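Amidohydrolase 3 domain-containing protein (Pyrococcus furiosus, PDB 3ICJ) is an uncharacterised zinc-binding member of the amidohydrolase family that probably hydrolyses carbon-nitrogen bonds other than peptide bonds. Local coordinates at residues A[347-350]-A[354-357]; A[357-362]-A[382-387]; A[371-376]-A[396-401]. All blocks are in the same frame, centred on the assembly; numbering follows the deposited sequence. Where two conformers were deposited one is given.

In the fold
Contacts 1 and 3 are fully buried and share one zinc ion, held by H348 in the first and H373 in the third; contact 2 lies farther from the centre of the chain and is only partly buried. Contacts 1 and 2 both use helix 352-365: its start packs on strand 346-349, its middle on helix 379-388. The chemistry changes accordingly. Contact 1 is apolar, made of alanine and valine methyls, behind a metal ligand; contact 2 joins a leucine-isoleucine packing to a salt bridge at the partly exposed side; and contact 3 sets two aromatic rings side by side at the metal. I371 packs on A358 and F362 of contact 2, and E372 N bonds to V347 O of contact 1.

Contact 1: A[347-350]-A[354-357]; sequences VHAI and AVDV. With ZN (zinc ion), chain C.
A349 and A354 bring strand 346-349 and helix 352-365 together inside a beta-alpha-beta unit that continues into strand 370-371, part of the barrel expected of an amidohydrolase. The tight part is made of small groups. The methyl CB of A349 points at the helix and lies 3.9 Å from A354 CB, while it also rests 3.8 Å from the carbonyl carbon C of A354, over the helix backbone itself. With side chains this short the two CA atoms, of A349 and A354, come within 5.1 Å. V355 adds one branch from the flank: with CG1 trans to the backbone N (chi1 169°), CG2 is the methyl that reaches A349 CB, at 4.1 Å. On the strand side I350 turns its side chain away, and it is the backbone N that meets A354 CB; this same N is hydrogen-bonded to D300 OD1.

The opposite flank of the helix is looser and partly exposed. D356 points away from the strand, its carboxylate paired with R378 and hydrogen-bonded to Q381 at the neighbouring helix 379-388.

Because side chains alternate along the strand, H348 leaves it away from the helix and toward the metal centre. Its NE2 is hydrogen-bonded to the carbonyl oxygen of G301, which fixes the rotation of the imidazole, and its ND1 binds the zinc ion at 2.1 Å.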
loop_
_atom_site.group_PDB
_atom_site.type_symbol
_atom_site.label_atom_id
_atom_site.label_comp_id
_atom_site.label_asym_id
_atom_site.label_seq_id
_atom_site.Cartn_x
_atom_site.Cartn_y
_atom_site.Cartn_z
ATOM N N VAL A 347 11.099 -2.526 -5.835
ATOM C CA VAL A 347 10.876 -3.454 -6.923
ATOM C C VAL A 347 9.858 -4.526 -6.499
ATOM O O VAL A 347 10.124 -5.314 -5.600
ATOM C CB VAL A 347 12.221 -4.110 -7.332
ATOM C CG1 VAL A 347 12.022 -5.203 -8.309
ATOM C CG2 VAL A 347 13.197 -3.058 -7.892
ATOM N N HIS A 348 8.700 -4.538 -7.148
ATOM C CA HIS A 348 7.676 -5.594 -6.979
ATOM C C HIS A 348 8.207 -6.931 -7.536
ATOM O O HIS A 348 8.536 -7.041 -8.711
ATOM C CB HIS A 348 6.380 -5.130 -7.688
ATOM C CG HIS A 348 5.383 -6.212 -8.011
ATOM N ND1 HIS A 348 4.056 -6.122 -7.648
ATOM C CD2 HIS A 348 5.490 -7.354 -8.738
ATOM C CE1 HIS A 348 3.397 -7.171 -8.113
ATOM N NE2 HIS A 348 4.248 -7.941 -8.765
ATOM N N ALA A 349 8.340 -7.924 -6.662
ATOM C CA ALA A 349 8.707 -9.282 -7.065
ATOM C C ALA A 349 7.911 -10.294 -6.256
ATOM O O ALA A 349 8.069 -10.396 -5.038
ATOM C CB ALA A 349 10.184 -9.519 -6.888
ATOM N N ILE A 350 7.075 -11.053 -6.946
ATOM C CA ILE A 350 6.168 -12.013 -6.305
ATOM C C ILE A 350 6.647 -13.449 -6.487
ATOM O O ILE A 350 6.827 -14.182 -5.500
ATOM C CB ILE A 350 4.697 -11.771 -6.761
ATOM C CG1 ILE A 350 4.217 -10.442 -6.157
ATOM C CG2 ILE A 350 3.753 -12.976 -6.405
ATOM C CD1 ILE A 350 2.690 -10.152 -6.295
ATOM N N ALA A 354 11.215 -13.953 -10.144
ATOM C CA ALA A 354 11.208 -12.494 -10.080
ATOM C C ALA A 354 12.135 -11.990 -8.987
ATOM O O ALA A 354 12.846 -10.998 -9.188
ATOM C CB ALA A 354 9.838 -12.001 -9.846
ATOM N N VAL A 355 12.137 -12.697 -7.853
ATOM C CA VAL A 355 13.006 -12.384 -6.714
ATOM C C VAL A 355 14.493 -12.487 -7.099
ATOM O O VAL A 355 15.288 -11.633 -6.714
ATOM C CB VAL A 355 12.675 -13.253 -5.466
ATOM C CG1 VAL A 355 13.742 -13.112 -4.417
ATOM C CG2 VAL A 355 11.337 -12.847 -4.861
ATOM N N ASP A 356 14.840 -13.516 -7.871
ATOM C CA ASP A 356 16.173 -13.668 -8.465
ATOM C C ASP A 356 16.561 -12.491 -9.352
ATOM O O ASP A 356 17.684 -12.009 -9.249
ATOM C CB ASP A 356 16.242 -14.934 -9.301
ATOM C CG ASP A 356 16.393 -16.196 -8.462
ATOM O OD1 ASP A 356 16.907 -16.141 -7.323
ATOM O OD2 ASP A 356 15.992 -17.259 -8.964
ATOM N N VAL A 357 15.625 -12.031 -10.197
ATOM C CA VAL A 357 15.867 -10.903 -11.113
ATOM C C VAL A 357 16.165 -9.625 -10.316
ATOM O O VAL A 357 17.129 -8.899 -10.622
ATOM C CB VAL A 357 14.670 -10.687 -12.105
ATOM C CG1 VAL A 357 14.803 -9.335 -12.874
ATOM C CG2 VAL A 357 14.595 -11.846 -13.104
HETATM ZN ZN ZN C . 2.957 -4.888 -6.328
#

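Contact 2: A[357-362]-A[382-387]; sequences VALDAF and LERIKE
R384 on helix 379-388 reaches across to L359 and D360 of helix 352-365, a pair of helices whose short segments run 11.0 Å apart with their axes at 38°. The polar part is a salt bridge made by one carboxylate oxygen. D360 OD1 takes R384 NH1 at 2.9 Å through its anti lone pair, and a weak second bond from R384 NH2 at 3.3 Å falls on the same oxygen. Carboxylate and guanidinium planes stand 44° apart, so this is no flat two-oxygen pairing. NH1 is shared with E363, whose OE2 makes a second salt bridge, so two acids would help to fix the guanidinium.

The apolar part lies beneath it. The arginine chain is bent at chi3 (80°), which brings one face of the guanidinium over L359 CB, 3.6 Å from NH2. Farther in, both methyls of L359 face I385 CG1, with CD2 at 3.9 Å, the two side chains meeting at about a right angle. A methionine in place of R384 would probably leave D360 without its charged mate across the interface, and the backbone-side carbon of L359 without its flat cover.

Around the pair, L382 and I385 also touch helix 420-426, D360 and F362 lie against helix 328-338, and A358 and F362 turn inward onto V347 of strand 346-349.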
loop_
_atom_site.group_PDB
_atom_site.type_symbol
_atom_site.label_atom_id
_atom_site.label_comp_id
_atom_site.label_asym_id
_atom_site.label_seq_id
_atom_site.Cartn_x
_atom_site.Cartn_y
_atom_site.Cartn_z
ATOM N N VAL A 357 15.625 -12.031 -10.197
ATOM C CA VAL A 357 15.867 -10.903 -11.113
ATOM C C VAL A 357 16.165 -9.625 -10.316
ATOM O O VAL A 357 17.129 -8.899 -10.622
ATOM C CB VAL A 357 14.670 -10.687 -12.105
ATOM C CG1 VAL A 357 14.803 -9.335 -12.874
ATOM C CG2 VAL A 357 14.595 -11.846 -13.104
ATOM N N ALA A 358 15.365 -9.386 -9.268
ATOM C CA ALA A 358 15.542 -8.228 -8.379
ATOM C C ALA A 358 16.868 -8.281 -7.608
ATOM O O ALA A 358 17.586 -7.292 -7.564
ATOM C CB ALA A 358 14.361 -8.095 -7.409
ATOM N N LEU A 359 17.192 -9.434 -7.026
ATOM C CA LEU A 359 18.488 -9.640 -6.365
ATOM C C LEU A 359 19.689 -9.463 -7.296
ATOM O O LEU A 359 20.660 -8.800 -6.919
ATOM C CB LEU A 359 18.538 -10.990 -5.641
ATOM C CG LEU A 359 17.556 -11.205 -4.478
ATOM C CD1 LEU A 359 17.595 -12.657 -4.005
ATOM C CD2 LEU A 359 17.828 -10.270 -3.330
ATOM N N ASP A 360 19.611 -10.020 -8.508
ATOM C CA ASP A 360 20.636 -9.814 -9.534
ATOM C C ASP A 360 20.831 -8.342 -9.852
ATOM O O ASP A 360 21.957 -7.890 -10.032
ATOM C CB ASP A 360 20.267 -10.516 -10.849
ATOM C CG ASP A 360 20.385 -12.036 -10.778
ATOM O OD1 ASP A 360 20.972 -12.583 -9.821
ATOM O OD2 ASP A 360 19.875 -12.686 -11.708
ATOM N N ALA A 361 19.726 -7.612 -9.965
ATOM C CA ALA A 361 19.783 -6.206 -10.323
ATOM C C ALA A 361 20.435 -5.371 -9.219
ATOM O O ALA A 361 21.245 -4.487 -9.518
ATOM C CB ALA A 361 18.415 -5.697 -10.642
ATOM N N PHE A 362 20.087 -5.667 -7.960
ATOM C CA PHE A 362 20.661 -4.975 -6.803
ATOM C C PHE A 362 22.137 -5.303 -6.610
ATOM O O PHE A 362 22.933 -4.417 -6.289
ATOM C CB PHE A 362 19.887 -5.282 -5.506
ATOM C CG PHE A 362 18.489 -4.731 -5.472
ATOM C CD1 PHE A 362 18.166 -3.551 -6.130
ATOM C CD2 PHE A 362 17.492 -5.392 -4.754
ATOM C CE1 PHE A 362 16.867 -3.045 -6.092
ATOM C CE2 PHE A 362 16.194 -4.895 -4.711
ATOM C CZ PHE A 362 15.878 -3.723 -5.378
ATOM N N LEU A 382 17.756 -16.943 0.644
ATOM C CA LEU A 382 17.869 -16.311 1.965
ATOM C C LEU A 382 19.237 -15.693 2.256
ATOM O O LEU A 382 19.310 -14.558 2.718
ATOM C CB LEU A 382 17.521 -17.306 3.076
ATOM C CG LEU A 382 16.117 -17.906 3.074
ATOM C CD1 LEU A 382 15.979 -18.922 4.208
ATOM C CD2 LEU A 382 15.055 -16.808 3.205
ATOM N N GLU A 383 20.310 -16.433 1.973
ATOM C CA GLU A 383 21.664 -15.903 2.148
ATOM C C GLU A 383 21.923 -14.631 1.350
ATOM O O GLU A 383 22.576 -13.729 1.859
ATOM C CB GLU A 383 22.740 -16.953 1.826
ATOM C CG GLU A 383 23.028 -17.932 2.979
ATOM C CD GLU A 383 23.265 -17.246 4.336
ATOM O OE1 GLU A 383 24.099 -16.314 4.417
ATOM O OE2 GLU A 383 22.616 -17.652 5.327
ATOM N N ARG A 384 21.410 -14.565 0.117
ATOM C CA ARG A 384 21.600 -13.399 -0.749
ATOM C C ARG A 384 20.875 -12.177 -0.197
ATOM O O ARG A 384 21.395 -11.073 -0.277
ATOM C CB ARG A 384 21.080 -13.658 -2.165
ATOM C CG ARG A 384 21.853 -14.680 -2.969
ATOM C CD ARG A 384 21.324 -14.714 -4.390
ATOM N NE ARG A 384 21.853 -13.611 -5.194
ATOM C CZ ARG A 384 21.372 -13.252 -6.381
ATOM N NH1 ARG A 384 21.939 -12.261 -7.055
ATOM N NH2 ARG A 384 20.326 -13.885 -6.899
ATOM N N ILE A 385 19.677 -12.396 0.347
ATOM C CA ILE A 385 18.845 -11.335 0.925
ATOM C C ILE A 385 19.508 -10.761 2.172
ATOM O O ILE A 385 19.613 -9.545 2.314
ATOM C CB ILE A 385 17.398 -11.853 1.203
ATOM C CG1 ILE A 385 16.676 -12.126 -0.124
ATOM C CG2 ILE A 385 16.568 -10.860 2.037
ATOM C CD1 ILE A 385 15.388 -12.926 0.011
ATOM N N LYS A 386 19.983 -11.649 3.049
ATOM C CA LYS A 386 20.725 -11.270 4.253
ATOM C C LYS A 386 21.973 -10.446 3.903
ATOM O O LYS A 386 22.168 -9.366 4.467
ATOM C CB LYS A 386 21.133 -12.532 5.036
ATOM C CG LYS A 386 21.765 -12.291 6.397
ATOM C CD LYS A 386 22.189 -13.646 6.987
ATOM C CE LYS A 386 23.240 -13.504 8.080
ATOM N NZ LYS A 386 22.620 -13.131 9.375
ATOM N N GLU A 387 22.781 -10.956 2.959
ATOM C CA GLU A 387 24.094 -10.389 2.593
ATOM C C GLU A 387 24.002 -9.030 1.892
ATOM O O GLU A 387 24.822 -8.146 2.139
ATOM C CB GLU A 387 24.911 -11.427 1.779
ATOM C CG GLU A 387 25.667 -10.955 0.523
ATOM C CD GLU A 387 25.706 -12.034 -0.591
ATOM O OE1 GLU A 387 25.406 -11.705 -1.762
ATOM O OE2 GLU A 387 26.017 -13.215 -0.301
#

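Contact 3: A[371-376]-A[396-401]; sequences IEHASL and PHFIVS. With ZN (zinc ion), chain C.
H373 and F398 set their rings nearly parallel, with planes at 20°, but slid so far apart that they hardly overlap, the centroids being 5.6 Å from each other. The meeting is along one side of each ring: F398 CE2 comes 3.6 Å from H373 ND1, and F398 CZ lies 4.0 Å from H373 CE1. The result is a near-parallel pair slid too far for the rings to stack.

The imidazole is put there by the backbone as much as by its own torsions. Residues E372 to A374 form a classic gamma turn, with phi positive at H373 and a weak A374 N to E372 O bond, which bends the chain after strand 370-371. With CG of H373 opposite the carbonyl carbon and beside the backbone N (chi1 -46°), the turn directs NE2 to the zinc ion. E372 CB then sits above one face of the imidazole, displaced toward its rim. F398, of helix 398-401, approaches with its side chain pointing at the loop.

Both nitrogens of H373 are engaged. NE2 binds the zinc ion at 2.4 Å, alongside H348, whose ring stands at about 80° to this one, and the carboxylated K296. ND1, against which F398 CE2 lies, is hydrogen-bonded to Q395 OE1, and D434, a ligand of the other zinc ion, touches the ring. Since OE1 is an acceptor, ND1 is likely to carry the proton, which would leave the NE2 lone pair to zinc; Q395 thus acts as a second-shell residue that, with the metal, fixes the rotation of the imidazole.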
loop_
_atom_site.group_PDB
_atom_site.type_symbol
_atom_site.label_atom_id
_atom_site.label_comp_id
_atom_site.label_asym_id
_atom_site.label_seq_id
_atom_site.Cartn_x
_atom_site.Cartn_y
_atom_site.Cartn_z
ATOM N N ILE A 371 12.358 -4.743 -1.831
ATOM C CA ILE A 371 11.480 -5.619 -2.595
ATOM C C ILE A 371 10.082 -5.576 -1.971
ATOM O O ILE A 371 9.917 -5.734 -0.761
ATOM C CB ILE A 371 12.044 -7.099 -2.683
ATOM C CG1 ILE A 371 13.294 -7.147 -3.556
ATOM C CG2 ILE A 371 10.985 -8.079 -3.223
ATOM C CD1 ILE A 371 14.019 -8.516 -3.506
ATOM N N GLU A 372 9.088 -5.310 -2.811
ATOM C CA GLU A 372 7.697 -5.337 -2.415
ATOM C C GLU A 372 7.172 -6.752 -2.650
ATOM O O GLU A 372 7.407 -7.337 -3.719
ATOM C CB GLU A 372 6.876 -4.361 -3.275
ATOM C CG GLU A 372 7.546 -3.003 -3.449
ATOM C CD GLU A 372 7.945 -2.411 -2.111
ATOM O OE1 GLU A 372 7.045 -2.138 -1.296
ATOM O OE2 GLU A 372 9.161 -2.248 -1.862
ATOM N N HIS A 373 6.454 -7.257 -1.647
ATOM C CA HIS A 373 5.813 -8.595 -1.592
ATOM C C HIS A 373 6.751 -9.726 -1.188
ATOM O O HIS A 373 6.538 -10.345 -0.137
ATOM C CB HIS A 373 4.983 -8.930 -2.846
ATOM C CG HIS A 373 4.096 -7.804 -3.286
ATOM N ND1 HIS A 373 3.091 -7.299 -2.494
ATOM C CD2 HIS A 373 4.108 -7.043 -4.406
ATOM C CE1 HIS A 373 2.501 -6.292 -3.113
ATOM N NE2 HIS A 373 3.102 -6.116 -4.276
ATOM N N ALA A 374 7.761 -9.991 -2.028
ATOM C CA ALA A 374 8.654 -11.154 -1.885
ATOM C C ALA A 374 7.864 -12.420 -1.515
ATOM O O ALA A 374 8.223 -13.132 -0.570
ATOM C CB ALA A 374 9.758 -10.863 -0.841
ATOM N N SER A 375 6.782 -12.675 -2.249
ATOM C CA SER A 375 5.768 -13.665 -1.868
ATOM C C SER A 375 6.313 -15.080 -1.813
ATOM O O SER A 375 6.018 -15.829 -0.876
ATOM C CB SER A 375 4.570 -13.597 -2.817
ATOM O OG SER A 375 4.077 -12.271 -2.882
ATOM N N LEU A 376 7.109 -15.451 -2.816
ATOM C CA LEU A 376 7.842 -16.729 -2.774
ATOM C C LEU A 376 9.350 -16.537 -2.644
ATOM O O LEU A 376 9.997 -15.990 -3.541
ATOM C CB LEU A 376 7.529 -17.574 -4.010
ATOM C CG LEU A 376 6.032 -17.696 -4.339
ATOM C CD1 LEU A 376 5.819 -18.356 -5.688
ATOM C CD2 LEU A 376 5.310 -18.469 -3.254
ATOM N N PRO A 396 0.767 -9.206 5.346
ATOM C CA PRO A 396 0.348 -10.442 6.010
ATOM C C PRO A 396 -1.069 -10.898 5.677
ATOM O O PRO A 396 -1.319 -12.102 5.699
ATOM C CB PRO A 396 0.474 -10.115 7.496
ATOM C CG PRO A 396 1.502 -9.028 7.557
ATOM C CD PRO A 396 1.312 -8.223 6.309
ATOM N N HIS A 397 -1.975 -9.974 5.351
ATOM C CA HIS A 397 -3.338 -10.369 5.019
ATOM C C HIS A 397 -3.433 -11.195 3.721
ATOM O O HIS A 397 -4.419 -11.877 3.505
ATOM C CB HIS A 397 -4.323 -9.177 5.026
ATOM C CG HIS A 397 -5.748 -9.595 5.228
ATOM N ND1 HIS A 397 -6.674 -9.612 4.205
ATOM C CD2 HIS A 397 -6.392 -10.069 6.325
ATOM C CE1 HIS A 397 -7.831 -10.062 4.666
ATOM N NE2 HIS A 397 -7.687 -10.347 5.948
ATOM N N PHE A 398 -2.399 -11.163 2.880
ATOM C CA PHE A 398 -2.317 -12.048 1.696
ATOM C C PHE A 398 -2.442 -13.523 2.126
ATOM O O PHE A 398 -2.970 -14.347 1.388
ATOM C CB PHE A 398 -0.985 -11.884 0.941
ATOM C CG PHE A 398 -0.882 -10.662 0.023
ATOM C CD1 PHE A 398 -1.791 -9.625 0.068
ATOM C CD2 PHE A 398 0.199 -10.554 -0.846
ATOM C CE1 PHE A 398 -1.659 -8.509 -0.777
ATOM C CE2 PHE A 398 0.346 -9.453 -1.686
ATOM C CZ PHE A 398 -0.596 -8.424 -1.648
ATOM N N ILE A 399 -1.951 -13.851 3.317
ATOM C CA ILE A 399 -2.072 -15.211 3.860
ATOM C C ILE A 399 -3.539 -15.658 3.966
ATOM O O ILE A 399 -3.885 -16.770 3.545
ATOM C CB ILE A 399 -1.343 -15.374 5.218
ATOM C CG1 ILE A 399 0.159 -15.139 5.033
ATOM C CG2 ILE A 399 -1.584 -16.776 5.784
ATOM C CD1 ILE A 399 0.968 -14.969 6.349
ATOM N N VAL A 400 -4.387 -14.775 4.504
ATOM C CA VAL A 400 -5.834 -14.976 4.573
ATOM C C VAL A 400 -6.513 -14.997 3.185
ATOM O O VAL A 400 -7.308 -15.890 2.895
ATOM C CB VAL A 400 -6.506 -13.876 5.470
ATOM C CG1 VAL A 400 -8.024 -14.082 5.570
ATOM C CG2 VAL A 400 -5.896 -13.887 6.861
ATOM N N SER A 401 -6.182 -14.032 2.331
ATOM C CA SER A 401 -6.882 -13.824 1.051
ATOM C C SER A 401 -6.542 -14.844 -0.021
ATOM O O SER A 401 -7.397 -15.247 -0.806
ATOM C CB SER A 401 -6.569 -12.441 0.492
ATOM O OG SER A 401 -7.056 -11.425 1.333
HETATM ZN ZN ZN C . 2.957 -4.888 -6.328
#